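Local coordinates for protein neutral ceramidase (Pseudomonas aeruginosa, PDB 2ZWS) that hydrolyses the N-acyl linkage of ceramides to sphingosine and free fatty acid with the help of a bound zinc ion, and also catalyses the reverse synthesis, at residues G151-A156 and R275-K279. Sequence-based numbering, arbitrary orientation.
With GOL (glycerol), chain L.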
ATOM      1  N   GLY A 151     -10.249  19.550  -1.935  1.00 15.10           N
ATOM      2  CA  GLY A 151      -9.871  20.427  -3.044  1.00 15.49           C
ATOM      3  C   GLY A 151      -9.645  19.626  -4.298  1.00 16.25           C
ATOM      4  O   GLY A 151      -9.625  18.398  -4.262  1.00 17.72           O
ATOM      5  N   GLU A 152      -9.445  20.339  -5.399  1.00 16.49           N
ATOM      6  CA  GLU A 152      -9.330  19.685  -6.684  0.50 16.19           C
ATOM      7  C   GLU A 152      -7.881  19.677  -7.133  1.00 15.92           C
ATOM      8  O   GLU A 152      -7.227  20.725  -7.238  1.00 16.73           O
ATOM      9  CB  GLU A 152     -10.231  20.354  -7.738  0.50 16.99           C
ATOM     10  CG  GLU A 152     -11.727  20.195  -7.460  0.50 18.31           C
ATOM     11  CD  GLU A 152     -12.601  20.253  -8.718  0.50 20.30           C
ATOM     12  OE1 GLU A 152     -12.104  20.683  -9.778  0.50 21.48           O
ATOM     13  OE2 GLU A 152     -13.793  19.881  -8.637  0.50 20.58           O
ATOM     14  N   LEU A 153      -7.380  18.469  -7.398  1.00 15.81           N
ATOM     15  CA  LEU A 153      -5.993  18.288  -7.864  1.00 15.82           C
ATOM     16  C   LEU A 153      -6.053  17.887  -9.347  1.00 16.82           C
ATOM     17  O   LEU A 153      -6.515  16.792  -9.667  1.00 16.76           O
ATOM     18  CB  LEU A 153      -5.277  17.222  -6.994  1.00 15.65           C
ATOM     19  CG  LEU A 153      -3.881  16.767  -7.433  1.00 15.59           C
ATOM     20  CD1 LEU A 153      -2.946  17.985  -7.627  1.00 17.31           C
ATOM     21  CD2 LEU A 153      -3.299  15.774  -6.406  1.00 16.37           C
ATOM     22  N   ARG A 154      -5.599  18.787 -10.233  1.00 17.77           N
ATOM     23  CA  ARG A 154      -5.844  18.657 -11.692  1.00 19.28           C
ATOM     24  C   ARG A 154      -4.909  17.789 -12.544  1.00 19.92           C
ATOM     25  O   ARG A 154      -5.366  17.102 -13.469  1.00 21.30           O
ATOM     26  CB  ARG A 154      -5.815  20.040 -12.369  1.00 19.93           C
ATOM     27  CG  ARG A 154      -6.743  21.080 -11.833  1.00 21.07           C
ATOM     28  CD  ARG A 154      -6.718  22.324 -12.747  1.00 19.96           C
ATOM     29  NE  ARG A 154      -5.408  22.969 -12.898  1.00 19.64           N
ATOM     30  CZ  ARG A 154      -4.848  23.779 -12.002  1.00 22.58           C
ATOM     31  NH1 ARG A 154      -5.471  24.073 -10.862  1.00 23.48           N
ATOM     32  NH2 ARG A 154      -3.659  24.319 -12.254  1.00 22.09           N
ATOM     33  N   ASN A 155      -3.613  17.884 -12.257  1.00 17.84           N
ATOM     34  CA  ASN A 155      -2.511  17.510 -13.172  1.00 17.16           C
ATOM     35  C   ASN A 155      -1.650  16.330 -12.637  1.00 16.82           C
ATOM     36  O   ASN A 155      -0.513  16.108 -13.095  1.00 16.28           O
ATOM     37  CB  ASN A 155      -1.632  18.764 -13.315  1.00 18.53           C
ATOM     38  CG  ASN A 155      -0.628  18.685 -14.458  1.00 18.99           C
ATOM     39  OD1 ASN A 155      -0.950  18.245 -15.572  1.00 20.25           O
ATOM     40  ND2 ASN A 155       0.590  19.156 -14.196  1.00 18.61           N
ATOM     41  N   ALA A 156      -2.190  15.581 -11.683  1.00 15.91           N
ATOM     42  CA  ALA A 156      -1.428  14.466 -11.083  1.00 15.20           C
ATOM     43  C   ALA A 156      -1.790  13.092 -11.675  1.00 15.30           C
ATOM     44  O   ALA A 156      -1.010  12.133 -11.549  1.00 15.84           O
ATOM     45  CB  ALA A 156      -1.591  14.466  -9.543  1.00 16.33           C
ATOM     46  N   ARG A 275       3.233  16.556  -6.391  1.00 13.28           N
ATOM     47  CA  ARG A 275       1.949  17.148  -6.799  1.00 12.88           C
ATOM     48  C   ARG A 275       0.849  16.831  -5.789  1.00 13.22           C
ATOM     49  O   ARG A 275       0.076  17.712  -5.391  1.00 14.21           O
ATOM     50  CB  ARG A 275       1.555  16.694  -8.206  1.00 12.67           C
ATOM     51  CG  ARG A 275       2.461  17.296  -9.267  1.00 13.13           C
ATOM     52  CD  ARG A 275       2.133  16.796 -10.642  1.00 15.97           C
ATOM     53  NE  ARG A 275       3.178  17.225 -11.571  1.00 18.67           N
ATOM     54  CZ  ARG A 275       3.195  16.999 -12.881  1.00 17.48           C
ATOM     55  NH1 ARG A 275       2.205  16.338 -13.479  1.00 18.76           N
ATOM     56  NH2 ARG A 275       4.233  17.432 -13.597  1.00 18.22           N
ATOM     57  N   GLN A 276       0.867  15.599  -5.285  1.00 12.99           N
ATOM     58  CA  GLN A 276      -0.112  15.182  -4.256  1.00 13.50           C
ATOM     59  C   GLN A 276       0.164  15.878  -2.945  1.00 13.39           C
ATOM     60  O   GLN A 276      -0.755  16.379  -2.297  1.00 13.61           O
ATOM     61  CB  GLN A 276      -0.093  13.667  -4.048  1.00 13.80           C
ATOM     62  CG  GLN A 276      -0.589  12.927  -5.284  1.00 15.27           C
ATOM     63  CD  GLN A 276      -0.430  11.450  -5.137  1.00 14.67           C
ATOM     64  OE1 GLN A 276      -1.262  10.807  -4.521  1.00 15.48           O
ATOM     65  NE2 GLN A 276       0.655  10.902  -5.670  1.00 16.03           N
ATOM     66  N   PHE A 277       1.435  15.894  -2.548  1.00 14.03           N
ATOM     67  CA  PHE A 277       1.825  16.560  -1.323  1.00 13.98           C
ATOM     68  C   PHE A 277       1.363  18.019  -1.328  1.00 14.62           C
ATOM     69  O   PHE A 277       0.819  18.504  -0.328  1.00 14.64           O
ATOM     70  CB  PHE A 277       3.345  16.550  -1.113  1.00 14.40           C
ATOM     71  CG  PHE A 277       3.770  17.552  -0.089  1.00 15.04           C
ATOM     72  CD1 PHE A 277       3.570  17.300   1.259  1.00 15.33           C
ATOM     73  CD2 PHE A 277       4.241  18.793  -0.475  1.00 14.81           C
ATOM     74  CE1 PHE A 277       3.878  18.278   2.241  1.00 16.04           C
ATOM     75  CE2 PHE A 277       4.558  19.763   0.475  1.00 15.62           C
ATOM     76  CZ  PHE A 277       4.364  19.517   1.835  1.00 16.47           C
ATOM     77  N   ALA A 278       1.608  18.728  -2.437  1.00 15.05           N
ATOM     78  CA  ALA A 278       1.378  20.175  -2.444  1.00 15.27           C
ATOM     79  C   ALA A 278      -0.102  20.467  -2.201  1.00 14.88           C
ATOM     80  O   ALA A 278      -0.458  21.362  -1.435  1.00 16.23           O
ATOM     81  CB  ALA A 278       1.879  20.810  -3.713  1.00 15.48           C
ATOM     82  N   LYS A 279      -0.957  19.657  -2.809  1.00 14.59           N
ATOM     83  CA  LYS A 279      -2.393  19.834  -2.626  1.00 14.34           C
ATOM     84  C   LYS A 279      -2.829  19.491  -1.207  1.00 14.07           C
ATOM     85  O   LYS A 279      -3.665  20.209  -0.621  1.00 14.45           O
ATOM     86  CB  LYS A 279      -3.201  19.053  -3.679  1.00 15.53           C
ATOM     87  CG  LYS A 279      -4.716  19.408  -3.705  1.00 16.85           C
ATOM     88  CD  LYS A 279      -4.896  20.858  -4.165  1.00 18.88           C
ATOM     89  CE  LYS A 279      -6.331  21.324  -4.216  1.00 20.53           C
ATOM     90  NZ  LYS A 279      -6.271  22.623  -4.959  1.00 24.48           N
TER
HETATM   91  C1  GOL L 657      -3.615  22.982  -8.371  1.00 36.23           C
HETATM   92  O1  GOL L 657      -4.625  22.880  -7.390  1.00 37.36           O
HETATM   93  C2  GOL L 657      -3.370  21.576  -8.905  1.00 35.18           C
HETATM   94  O2  GOL L 657      -4.597  21.018  -9.229  1.00 32.18           O
HETATM   95  C3  GOL L 657      -2.571  21.547 -10.190  1.00 34.72           C
HETATM   96  O3  GOL L 657      -2.696  20.233 -10.709  1.00 33.35           O
HETATM   97  O   HOH W   1      -9.023  23.146  -4.867  1.00 34.39           O
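A glycerol, probably from the crystallisation liquor, bridges the loop after the strand and the helix here: its O2 accepts from R154 N (2.6 Å), its O3 from N155 N (3.0 Å), and its O1 from K279 NZ (2.9 Å). The contact is alpha/beta packing in the N-terminal ceramidase domain, where helix 265-286 lies against the end of strand 142-152 and the loop that follows it. R275 and K279, one helical turn apart, both direct their CA-to-CB bonds at the loop, and L153 fits between them. Its branched side chain suits this wedge: L153 CD1 is 3.8 Å from R275 O, its CD2 3.9 Å from Q276 CA and its CB 4.0 Å from K279 CG. M182 of strand 181-189 touches L153, Q276 and K279, continuing the apolar layer, while the amide of Q276 turns to K220 and N219. Long basic chains suit the flanks, since their methylenes pack while their charged ends reach backbone oxygens. At G151 the lysine chain crosses bare backbone, K279 CE being 3.7 Å from G151 C; a beta carbon would clash there. K279 NZ makes a weak hydrogen bond to E152 O (3.1 Å), shares a water with E152 N, and forms a salt bridge with E282. R275, salt-bridged to E271, extends its guanidinium to the loop's far end, where NH1 donates to N155 O at 2.8 Å and N155 ND2 lies over one guanidinium face, 3.3 Å from NH1, a contact of two donors and no hydrogen bond.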